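PDB 1ZJ8: sulfite reductase [ferredoxin] from Mycobacterium tuberculosis, which catalyses the ferredoxin-dependent reduction of sulfite to sulfide, using a siroheme and a [4Fe-4S] cluster. Local coordinates for residues R422-A427 against P466-I471; A484-K489 against G533-R538. All coordinates share one frame; numbering follows the deposited sequence.

Interaction 1. Residues R422-A427 against P466-I471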
ATOM      1  N   ARG A 422      -3.311 -18.513  -0.954  1.00 33.25           N
ATOM      2  CA  ARG A 422      -2.043 -17.835  -1.229  1.00 33.28           C
ATOM      3  C   ARG A 422      -2.248 -16.589  -2.084  1.00 32.10           C
ATOM      4  O   ARG A 422      -1.548 -15.596  -1.949  1.00 31.98           O
ATOM      5  CB  ARG A 422      -1.115 -18.780  -1.959  1.00 33.20           C
ATOM      6  CG  ARG A 422       0.289 -18.278  -2.141  1.00 33.39           C
ATOM      7  CD  ARG A 422       0.945 -19.095  -3.229  1.00 34.92           C
ATOM      8  NE  ARG A 422       2.307 -19.477  -2.892  1.00 36.68           N
ATOM      9  CZ  ARG A 422       2.629 -20.399  -1.985  1.00 37.61           C
ATOM     10  NH1 ARG A 422       1.695 -21.081  -1.299  1.00 36.52           N
ATOM     11  NH2 ARG A 422       3.917 -20.645  -1.774  1.00 38.70           N
ATOM     12  N   ARG A 423      -3.197 -16.692  -2.995  1.00 31.31           N
ATOM     13  CA  ARG A 423      -3.495 -15.636  -3.907  1.00 30.90           C
ATOM     14  C   ARG A 423      -4.067 -14.435  -3.214  1.00 30.05           C
ATOM     15  O   ARG A 423      -3.670 -13.317  -3.474  1.00 29.70           O
ATOM     16  CB  ARG A 423      -4.525 -16.132  -4.909  1.00 30.98           C
ATOM     17  CG  ARG A 423      -5.002 -15.027  -5.787  1.00 31.85           C
ATOM     18  CD  ARG A 423      -5.515 -15.563  -7.032  1.00 32.66           C
ATOM     19  NE  ARG A 423      -5.956 -14.504  -7.909  1.00 33.24           N
ATOM     20  CZ  ARG A 423      -6.436 -14.731  -9.119  1.00 34.11           C
ATOM     21  NH1 ARG A 423      -6.571 -15.975  -9.567  1.00 35.14           N
ATOM     22  NH2 ARG A 423      -6.816 -13.716  -9.869  1.00 34.13           N
ATOM     23  N   ASN A 424      -5.025 -14.682  -2.341  1.00 29.79           N
ATOM     24  CA  ASN A 424      -5.866 -13.611  -1.824  1.00 29.83           C
ATOM     25  C   ASN A 424      -5.529 -13.092  -0.426  1.00 29.63           C
ATOM     26  O   ASN A 424      -6.262 -12.286   0.113  1.00 29.79           O
ATOM     27  CB  ASN A 424      -7.330 -14.062  -1.880  1.00 29.52           C
ATOM     28  CG  ASN A 424      -7.800 -14.267  -3.281  1.00 28.21           C
ATOM     29  OD1 ASN A 424      -7.627 -13.405  -4.108  1.00 27.16           O
ATOM     30  ND2 ASN A 424      -8.371 -15.421  -3.565  1.00 29.25           N
ATOM     31  N   LEU A 425      -4.417 -13.514   0.143  1.00 29.68           N
ATOM     32  CA  LEU A 425      -4.084 -13.104   1.493  1.00 30.14           C
ATOM     33  C   LEU A 425      -3.094 -11.940   1.456  1.00 30.40           C
ATOM     34  O   LEU A 425      -2.148 -11.933   0.687  1.00 30.64           O
ATOM     35  CB  LEU A 425      -3.517 -14.285   2.306  1.00 30.00           C
ATOM     36  CG  LEU A 425      -3.048 -13.957   3.745  1.00 30.26           C
ATOM     37  CD1 LEU A 425      -3.250 -15.121   4.678  1.00 31.18           C
ATOM     38  CD2 LEU A 425      -1.579 -13.486   3.838  1.00 30.21           C
ATOM     39  N   MET A 426      -3.299 -10.952   2.304  1.00 31.07           N
ATOM     40  CA  MET A 426      -2.273  -9.939   2.537  1.00 31.84           C
ATOM     41  C   MET A 426      -1.997  -9.834   4.030  1.00 32.21           C
ATOM     42  O   MET A 426      -2.842 -10.182   4.863  1.00 32.38           O
ATOM     43  CB  MET A 426      -2.698  -8.559   2.006  1.00 31.77           C
ATOM     44  CG  MET A 426      -2.781  -8.444   0.497  1.00 31.86           C
ATOM     45  SD  MET A 426      -3.048  -6.742  -0.122  1.00 32.91           S
ATOM     46  CE  MET A 426      -4.177  -6.042   1.059  1.00 33.40           C
ATOM     47  N   ALA A 427      -0.810  -9.344   4.354  1.00 32.67           N
ATOM     48  CA  ALA A 427      -0.424  -9.090   5.730  1.00 33.14           C
ATOM     49  C   ALA A 427       0.535  -7.914   5.731  1.00 33.82           C
ATOM     50  O   ALA A 427       1.205  -7.644   4.725  1.00 34.58           O
ATOM     51  CB  ALA A 427       0.231 -10.309   6.329  1.00 33.14           C
ATOM     52  N   PRO A 466     -13.644 -16.216  -4.429  1.00 46.64           N
ATOM     53  CA  PRO A 466     -12.441 -16.015  -3.596  1.00 45.49           C
ATOM     54  C   PRO A 466     -12.730 -15.331  -2.264  1.00 44.01           C
ATOM     55  O   PRO A 466     -13.505 -14.368  -2.242  1.00 43.93           O
ATOM     56  CB  PRO A 466     -11.612 -15.046  -4.438  1.00 45.82           C
ATOM     57  CG  PRO A 466     -12.649 -14.209  -5.165  1.00 45.72           C
ATOM     58  CD  PRO A 466     -13.825 -15.119  -5.403  1.00 46.36           C
ATOM     59  N   ILE A 467     -12.090 -15.805  -1.188  1.00 42.12           N
ATOM     60  CA  ILE A 467     -12.200 -15.200   0.150  1.00 40.87           C
ATOM     61  C   ILE A 467     -10.925 -14.459   0.541  1.00 38.94           C
ATOM     62  O   ILE A 467      -9.962 -15.054   0.985  1.00 38.13           O
ATOM     63  CB  ILE A 467     -12.507 -16.254   1.250  1.00 41.02           C
ATOM     64  CG1 ILE A 467     -13.869 -16.897   1.010  1.00 41.69           C
ATOM     65  CG2 ILE A 467     -12.472 -15.615   2.663  1.00 41.59           C
ATOM     66  CD1 ILE A 467     -13.809 -18.117   0.143  1.00 43.08           C
ATOM     67  N   THR A 468     -10.949 -13.147   0.409  1.00 37.61           N
ATOM     68  CA  THR A 468      -9.784 -12.325   0.727  1.00 36.81           C
ATOM     69  C   THR A 468      -9.561 -12.290   2.238  1.00 35.50           C
ATOM     70  O   THR A 468     -10.506 -12.216   2.995  1.00 35.03           O
ATOM     71  CB  THR A 468      -9.912 -10.879   0.149  1.00 36.52           C
ATOM     72  OG1 THR A 468     -11.018 -10.191   0.741  1.00 36.23           O
ATOM     73  CG2 THR A 468     -10.112 -10.921  -1.339  1.00 35.97           C
ATOM     74  N   VAL A 469      -8.305 -12.378   2.653  1.00 34.62           N
ATOM     75  CA  VAL A 469      -7.930 -12.422   4.065  1.00 34.40           C
ATOM     76  C   VAL A 469      -6.778 -11.458   4.297  1.00 34.02           C
ATOM     77  O   VAL A 469      -5.700 -11.620   3.710  1.00 33.77           O
ATOM     78  CB  VAL A 469      -7.469 -13.841   4.513  1.00 34.26           C
ATOM     79  CG1 VAL A 469      -6.996 -13.823   5.977  1.00 34.02           C
ATOM     80  CG2 VAL A 469      -8.573 -14.891   4.298  1.00 33.39           C
ATOM     81  N   ASN A 470      -6.991 -10.464   5.153  1.00 33.82           N
ATOM     82  CA  ASN A 470      -5.952  -9.463   5.441  1.00 33.90           C
ATOM     83  C   ASN A 470      -5.571  -9.462   6.926  1.00 34.28           C
ATOM     84  O   ASN A 470      -6.435  -9.274   7.792  1.00 34.03           O
ATOM     85  CB  ASN A 470      -6.418  -8.070   5.035  1.00 33.45           C
ATOM     86  CG  ASN A 470      -6.647  -7.939   3.539  1.00 32.07           C
ATOM     87  OD1 ASN A 470      -6.504  -8.893   2.795  1.00 30.56           O
ATOM     88  ND2 ASN A 470      -7.005  -6.746   3.098  1.00 30.05           N
ATOM     89  N   ILE A 471      -4.278  -9.670   7.204  1.00 34.75           N
ATOM     90  CA  ILE A 471      -3.756  -9.748   8.571  1.00 34.78           C
ATOM     91  C   ILE A 471      -2.943  -8.503   8.909  1.00 35.00           C
ATOM     92  O   ILE A 471      -1.857  -8.283   8.374  1.00 34.98           O
ATOM     93  CB  ILE A 471      -2.853 -10.981   8.766  1.00 34.94           C
ATOM     94  CG1 ILE A 471      -3.416 -12.208   8.031  1.00 35.45           C
ATOM     95  CG2 ILE A 471      -2.676 -11.272  10.263  1.00 34.56           C
ATOM     96  CD1 ILE A 471      -2.684 -13.517   8.337  1.00 34.86           C
TER
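M426 and N470, paired by the strand register, share a first torsion: in both, CG stands anti to the carbonyl carbon (chi1 -69° and -64°), and the side chains leave their strands alike. They run alongside each other in a common direction, and the M426 chain turns at its last torsion (chi3), placing CE 3.6 Å from N470 ND2. That amide nitrogen is hydrogen-bonded to R480 O. The backbone beneath is a worked example of parallel pairing at 12° between strand directions. M426 N donates to V469 O (2.9 Å), while M426 O accepts I471 N (2.8 Å), so one residue bonds on both sides of its partner N470. The longest of the three bonds, V469 N to N424 O (3.3 Å), starts the ladder. On the other face, I471 CD1 meets L425 CD1 (4.0 Å) and I471 CB meets A427 CB (4.0 Å). N424 ND2 rests against P466 CB (3.4 Å). A427 belongs to the siroheme pocket. Strand 425-427 edges the sheet; strand 469-472 lies between it and strand 486-494, and helix 442-455 covers L425 and I471.

Interaction 2. Residues A484-K489 against G533-R538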
ATOM      1  N   ALA A 484     -11.657  -6.504   3.605  1.00 38.08           N
ATOM      2  CA  ALA A 484     -11.356  -7.910   3.350  1.00 38.04           C
ATOM      3  C   ALA A 484     -12.598  -8.659   3.676  1.00 38.17           C
ATOM      4  O   ALA A 484     -13.371  -8.207   4.495  1.00 38.56           O
ATOM      5  CB  ALA A 484     -10.242  -8.382   4.258  1.00 38.10           C
ATOM      6  N   ASP A 485     -12.798  -9.802   3.039  1.00 38.52           N
ATOM      7  CA  ASP A 485     -13.854 -10.697   3.460  1.00 38.87           C
ATOM      8  C   ASP A 485     -13.569 -11.107   4.906  1.00 38.88           C
ATOM      9  O   ASP A 485     -14.471 -11.047   5.735  1.00 39.16           O
ATOM     10  CB  ASP A 485     -13.968 -11.898   2.520  1.00 39.09           C
ATOM     11  CG  ASP A 485     -14.485 -11.511   1.134  1.00 40.50           C
ATOM     12  OD1 ASP A 485     -15.201 -10.478   1.002  1.00 40.64           O
ATOM     13  OD2 ASP A 485     -14.146 -12.238   0.171  1.00 42.66           O
ATOM     14  N   ILE A 486     -12.321 -11.473   5.212  1.00 38.67           N
ATOM     15  CA  ILE A 486     -11.904 -11.712   6.579  1.00 38.75           C
ATOM     16  C   ILE A 486     -10.708 -10.822   6.935  1.00 39.06           C
ATOM     17  O   ILE A 486      -9.585 -11.088   6.527  1.00 39.04           O
ATOM     18  CB  ILE A 486     -11.543 -13.183   6.792  1.00 38.62           C
ATOM     19  CG1 ILE A 486     -12.663 -14.076   6.267  1.00 37.98           C
ATOM     20  CG2 ILE A 486     -11.287 -13.456   8.285  1.00 38.92           C
ATOM     21  CD1 ILE A 486     -12.408 -15.533   6.409  1.00 37.75           C
ATOM     22  N   GLY A 487     -10.951  -9.767   7.702  1.00 39.51           N
ATOM     23  CA  GLY A 487      -9.895  -8.849   8.110  1.00 40.05           C
ATOM     24  C   GLY A 487      -9.542  -9.097   9.554  1.00 40.62           C
ATOM     25  O   GLY A 487     -10.418  -9.386  10.364  1.00 40.93           O
ATOM     26  N   PHE A 488      -8.261  -8.997   9.886  1.00 41.45           N
ATOM     27  CA  PHE A 488      -7.809  -9.209  11.256  1.00 42.22           C
ATOM     28  C   PHE A 488      -7.077  -7.971  11.741  1.00 43.30           C
ATOM     29  O   PHE A 488      -6.140  -7.515  11.090  1.00 43.13           O
ATOM     30  CB  PHE A 488      -6.893 -10.430  11.336  1.00 41.37           C
ATOM     31  CG  PHE A 488      -7.591 -11.732  11.075  1.00 40.82           C
ATOM     32  CD1 PHE A 488      -8.158 -12.445  12.106  1.00 39.85           C
ATOM     33  CD2 PHE A 488      -7.674 -12.253   9.793  1.00 41.19           C
ATOM     34  CE1 PHE A 488      -8.799 -13.644  11.870  1.00 40.12           C
ATOM     35  CE2 PHE A 488      -8.322 -13.467   9.553  1.00 40.37           C
ATOM     36  CZ  PHE A 488      -8.877 -14.157  10.598  1.00 39.85           C
ATOM     37  N   LYS A 489      -7.522  -7.423  12.874  1.00 45.28           N
ATOM     38  CA  LYS A 489      -6.859  -6.268  13.494  1.00 46.49           C
ATOM     39  C   LYS A 489      -6.190  -6.741  14.762  1.00 47.82           C
ATOM     40  O   LYS A 489      -6.860  -7.062  15.751  1.00 47.95           O
ATOM     41  CB  LYS A 489      -7.844  -5.135  13.820  1.00 46.78           C
ATOM     42  CG  LYS A 489      -7.204  -3.884  14.529  1.00 46.28           C
ATOM     43  CD  LYS A 489      -8.184  -2.696  14.699  1.00 46.43           C
ATOM     44  CE  LYS A 489      -9.527  -3.100  15.338  1.00 46.98           C
ATOM     45  NZ  LYS A 489     -10.498  -1.963  15.368  1.00 47.45           N
ATOM     46  N   GLY A 533      -6.042 -20.210  11.983  1.00 44.52           N
ATOM     47  CA  GLY A 533      -6.364 -21.304  11.066  1.00 43.94           C
ATOM     48  C   GLY A 533      -7.621 -22.032  11.468  1.00 43.43           C
ATOM     49  O   GLY A 533      -8.445 -22.379  10.623  1.00 43.69           O
ATOM     50  N   ASP A 534      -7.772 -22.275  12.763  1.00 42.96           N
ATOM     51  CA  ASP A 534      -8.989 -22.888  13.290  1.00 42.74           C
ATOM     52  C   ASP A 534     -10.206 -22.048  12.944  1.00 42.25           C
ATOM     53  O   ASP A 534     -11.203 -22.551  12.434  1.00 42.43           O
ATOM     54  CB  ASP A 534      -8.925 -23.006  14.817  1.00 42.97           C
ATOM     55  CG  ASP A 534      -7.848 -23.959  15.302  1.00 43.73           C
ATOM     56  OD1 ASP A 534      -7.796 -25.105  14.826  1.00 44.66           O
ATOM     57  OD2 ASP A 534      -7.073 -23.571  16.196  1.00 45.48           O
ATOM     58  N   TYR A 535     -10.114 -20.762  13.241  1.00 41.87           N
ATOM     59  CA  TYR A 535     -11.225 -19.846  13.027  1.00 41.72           C
ATOM     60  C   TYR A 535     -11.639 -19.735  11.556  1.00 41.17           C
ATOM     61  O   TYR A 535     -12.818 -19.846  11.229  1.00 40.72           O
ATOM     62  CB  TYR A 535     -10.876 -18.456  13.559  1.00 42.22           C
ATOM     63  CG  TYR A 535     -11.886 -17.435  13.138  1.00 42.21           C
ATOM     64  CD1 TYR A 535     -12.994 -17.172  13.921  1.00 42.96           C
ATOM     65  CD2 TYR A 535     -11.762 -16.774  11.931  1.00 42.29           C
ATOM     66  CE1 TYR A 535     -13.934 -16.264  13.523  1.00 42.96           C
ATOM     67  CE2 TYR A 535     -12.692 -15.864  11.523  1.00 42.57           C
ATOM     68  CZ  TYR A 535     -13.774 -15.606  12.320  1.00 43.46           C
ATOM     69  OH  TYR A 535     -14.714 -14.682  11.912  1.00 44.83           O
ATOM     70  N   ILE A 536     -10.663 -19.488  10.685  1.00 40.87           N
ATOM     71  CA  ILE A 536     -10.913 -19.392   9.246  1.00 40.94           C
ATOM     72  C   ILE A 536     -11.597 -20.664   8.735  1.00 40.76           C
ATOM     73  O   ILE A 536     -12.572 -20.598   7.991  1.00 40.27           O
ATOM     74  CB  ILE A 536      -9.606 -19.223   8.420  1.00 40.94           C
ATOM     75  CG1 ILE A 536      -8.866 -17.937   8.757  1.00 40.69           C
ATOM     76  CG2 ILE A 536      -9.910 -19.226   6.923  1.00 41.21           C
ATOM     77  CD1 ILE A 536      -9.661 -16.742   8.510  1.00 41.17           C
ATOM     78  N   ASP A 537     -11.052 -21.815   9.126  1.00 40.88           N
ATOM     79  CA  ASP A 537     -11.612 -23.106   8.764  1.00 41.17           C
ATOM     80  C   ASP A 537     -13.066 -23.204   9.213  1.00 41.46           C
ATOM     81  O   ASP A 537     -13.947 -23.512   8.406  1.00 41.34           O
ATOM     82  CB  ASP A 537     -10.784 -24.224   9.403  1.00 41.33           C
ATOM     83  CG  ASP A 537     -11.360 -25.621   9.149  1.00 41.29           C
ATOM     84  OD1 ASP A 537     -10.814 -26.354   8.298  1.00 41.21           O
ATOM     85  OD2 ASP A 537     -12.346 -26.000   9.817  1.00 42.38           O
ATOM     86  N   ARG A 538     -13.306 -22.932  10.499  1.00 41.70           N
ATOM     87  CA  ARG A 538     -14.650 -22.973  11.069  1.00 42.04           C
ATOM     88  C   ARG A 538     -15.589 -22.130  10.215  1.00 42.47           C
ATOM     89  O   ARG A 538     -16.556 -22.652   9.669  1.00 42.55           O
ATOM     90  CB  ARG A 538     -14.613 -22.469  12.514  1.00 42.10           C
ATOM     91  CG  ARG A 538     -15.921 -22.543  13.286  1.00 41.71           C
ATOM     92  CD  ARG A 538     -15.659 -22.482  14.802  1.00 42.02           C
ATOM     93  NE  ARG A 538     -14.921 -21.290  15.243  1.00 42.16           N
ATOM     94  CZ  ARG A 538     -13.678 -21.265  15.761  1.00 43.33           C
ATOM     95  NH1 ARG A 538     -12.933 -22.362  15.904  1.00 42.61           N
ATOM     96  NH2 ARG A 538     -13.154 -20.097  16.127  1.00 43.58           N
TER
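The helical turn that presents Y535 and I536 to I486 and F488 is closed by the bond from R538 N to D534 O, at 2.9 Å. Between strand and helix themselves the contact is wholly apolar, and much of it converges on one methyl group. I536 CD1 lies in the plane of the F488 ring, at its edge, 3.4 Å from CZ, and it also meets both terminal carbons of I486: CD1 at 3.7 Å and CG2 at 3.7 Å. Two strand side chains thus share a single aliphatic tip.

Y535 joins from the preceding position on the helix. Its CB points toward the strand and its CG is anti to the backbone N (chi1 170°); Y535 CD2 sits 4.1 Å from F488 CZ. The approach is at the edge of the F488 ring but oblique to the tyrosine ring, so the pair is no regular stack. I486 CG2 touches the tyrosine at its edge, near CE2. The phenol's polar end is satisfied by its hydrogen bond to L565 O, while L452 of helix 442-455 also packs on I536. With the axes 11.4 Å apart and running roughly antiparallel (154°), the arrangement is characteristic of an alpha/beta layer: alternate strand residues supply one apolar sheet face, and a helix covers it, here within the 4Fe-4S domain.

The two contacts show a layered domain assembled in series. From the N terminus, interaction 1 closes a loop that leaves strand 425-427, passes C428 and C434 of the iron-sulfur site, runs through helices 442-455 and 457-460, and returns in strand 469-472, a beta-alpha-beta crossover. The chain then passes C474 and C478 and enters strand 486-494, where interaction 2 opens; its loop contains the antiparallel strands 500-508 and 520-528 and closes in helix 532-545. The loops neither nest nor cross. They are joined laterally within one sheet, with N470 O probably accepting a hydrogen bond from F488 N, and T468 OG1 probably bonding D485 N.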